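Local structure of replicative DNA helicase (6BS8) at residues 55-60 with 133-138. The protein is probably the intein of a replicative DNA helicase precursor, a domain that excises itself by protein splicing and joins the flanking helicase segments. Residues are numbered along the deposited sequence; the frame is centred on the assembly and turned at random.
Sequences DGTAIV and GMVPTH
Asp55 and Thr57 both reach toward Gly133 with a first torsion near +60°. In Asp55 (chi1 63°) this lodges CG between the backbone N and the carbonyl carbon, and the carboxylate folds back over its own turn. In Thr57 (chi1 66°) it turns OG1 inward to the carboxylate and sets CG2 beside its own backbone N; Thr57 CG2 comes 3.6 Å from Gly133 N. Asp55 OD1 takes two bonds from one face of its plane. Thr57 N donates to Asp55 OD1 at 3.0 Å from well above the plane, which makes an Asx turn. Thr57 OG1 donates to Asp55 OD1 at 2.8 Å on the syn side, moderately out of the plane. Together they restrain the carboxylate. The other oxygen, Asp55 OD2, lies 3.5 Å from Gly133 CA and 3.8 Å from Val135 CG2. No direct hydrogen bond joins the two segments; two waters do. One donates to Asp55 OD2 and to Gly133 O. The other accepts from Gly133 N and donates to Thr57 OG1 at 2.8 Å, so this hydroxyl both gives and receives. The two peptide groups flanking Gly133 CA are thus tied by water to the 55-57 turn. Val135 and Ile59 both pack on Phe53. Met134 and Val135 face Ala130 in a G1 beta bulge that closes the hairpin of strands 127-130 and 135-138. The contact joins this hairpin to the turn between strands 48-53 and 58-62. The all-beta architecture is consistent with the HINT fold of inteins, and His138 is next to last, as in their C-terminal splice motif.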
loop_
_atom_site.group_PDB
_atom_site.type_symbol
_atom_site.label_atom_id
_atom_site.label_comp_id
_atom_site.label_asym_id
_atom_site.label_seq_id
_atom_site.Cartn_x
_atom_site.Cartn_y
_atom_site.Cartn_z
ATOM N N ASP A 55 4.686 11.512 7.505
ATOM C CA ASP A 55 6.126 11.269 7.451
ATOM C C ASP A 55 6.749 11.876 6.206
ATOM O O ASP A 55 7.909 11.600 5.905
ATOM C CB ASP A 55 6.408 9.764 7.517
ATOM C CG ASP A 55 5.828 9.015 6.317
ATOM O OD1 ASP A 55 5.107 9.639 5.525
ATOM O OD2 ASP A 55 6.066 7.812 6.169
ATOM N N GLY A 56 5.980 12.656 5.447
ATOM C CA GLY A 56 6.514 13.265 4.251
ATOM C C GLY A 56 6.493 12.387 3.021
ATOM O O GLY A 56 7.166 12.715 2.032
ATOM N N THR A 57 5.780 11.266 3.045
ATOM C CA THR A 57 5.711 10.433 1.859
ATOM C C THR A 57 4.278 10.409 1.331
ATOM O O THR A 57 3.341 10.876 1.975
ATOM C CB THR A 57 6.235 9.024 2.149
ATOM O OG1 THR A 57 5.363 8.365 3.065
ATOM C CG2 THR A 57 7.689 9.088 2.763
ATOM N N ALA A 58 4.119 9.856 0.137
ATOM C CA ALA A 58 2.819 9.812 -0.510
ATOM C C ALA A 58 2.768 8.562 -1.363
ATOM O O ALA A 58 3.790 8.131 -1.911
ATOM C CB ALA A 58 2.566 11.054 -1.375
ATOM N N ILE A 59 1.573 7.974 -1.455
ATOM C CA ILE A 59 1.342 6.776 -2.253
ATOM C C ILE A 59 0.140 6.994 -3.169
ATOM O O ILE A 59 -0.906 7.476 -2.727
ATOM C CB ILE A 59 1.118 5.542 -1.352
ATOM C CG1 ILE A 59 2.375 5.256 -0.529
ATOM C CG2 ILE A 59 0.723 4.334 -2.189
ATOM C CD1 ILE A 59 2.172 4.214 0.575
ATOM N N VAL A 60 0.266 6.588 -4.429
ATOM C CA VAL A 60 -0.860 6.616 -5.360
ATOM C C VAL A 60 -1.553 5.255 -5.331
ATOM O O VAL A 60 -0.912 4.213 -5.530
ATOM C CB VAL A 60 -0.401 6.973 -6.780
ATOM C CG1 VAL A 60 -1.540 6.770 -7.760
ATOM C CG2 VAL A 60 0.136 8.426 -6.831
ATOM N N GLY A 133 8.351 5.510 3.049
ATOM C CA GLY A 133 8.149 5.537 4.485
ATOM C C GLY A 133 7.792 4.204 5.129
ATOM O O GLY A 133 7.623 4.142 6.353
ATOM N N MET A 134 7.660 3.140 4.336
ATOM C CA MET A 134 7.322 1.802 4.828
ATOM C C MET A 134 6.030 1.817 5.645
ATOM O O MET A 134 5.954 1.306 6.765
ATOM C CB MET A 134 8.482 1.210 5.639
ATOM C CG MET A 134 9.821 1.363 4.915
ATOM S SD MET A 134 11.012 0.225 5.609
ATOM C CE MET A 134 12.494 0.739 4.715
ATOM N N VAL A 135 4.989 2.370 5.040
ATOM C CA VAL A 135 3.682 2.526 5.660
ATOM C C VAL A 135 2.916 1.211 5.549
ATOM O O VAL A 135 2.956 0.554 4.497
ATOM C CB VAL A 135 2.919 3.686 4.994
ATOM C CG1 VAL A 135 1.446 3.644 5.344
ATOM C CG2 VAL A 135 3.542 5.013 5.419
ATOM N N PRO A 136 2.204 0.797 6.597
ATOM C CA PRO A 136 1.412 -0.438 6.510
ATOM C C PRO A 136 0.246 -0.288 5.562
ATOM O O PRO A 136 -0.466 0.713 5.589
ATOM C CB PRO A 136 0.907 -0.647 7.943
ATOM C CG PRO A 136 1.577 0.391 8.779
ATOM C CD PRO A 136 2.089 1.459 7.904
ATOM N N THR A 137 0.030 -1.304 4.733
ATOM C CA THR A 137 -1.143 -1.291 3.870
ATOM C C THR A 137 -1.640 -2.721 3.686
ATOM O O THR A 137 -0.915 -3.694 3.927
ATOM C CB THR A 137 -0.826 -0.581 2.538
ATOM O OG1 THR A 137 -2.046 -0.241 1.868
ATOM C CG2 THR A 137 0.074 -1.428 1.629
ATOM N N HIS A 138 -2.896 -2.844 3.274
ATOM C CA HIS A 138 -3.591 -4.132 3.293
ATOM C C HIS A 138 -3.590 -4.732 1.897
ATOM O O HIS A 138 -3.777 -4.021 0.913
ATOM C CB HIS A 138 -5.031 -3.926 3.774
ATOM C CG HIS A 138 -5.692 -5.143 4.328
ATOM N ND1 HIS A 138 -6.304 -6.083 3.524
ATOM C CD2 HIS A 138 -5.920 -5.532 5.603
ATOM C CE1 HIS A 138 -6.842 -7.021 4.281
ATOM N NE2 HIS A 138 -6.626 -6.708 5.546
HETATM O O HOH W 1 6.939 6.213 8.173
HETATM O O HOH W 2 5.683 5.724 2.195
#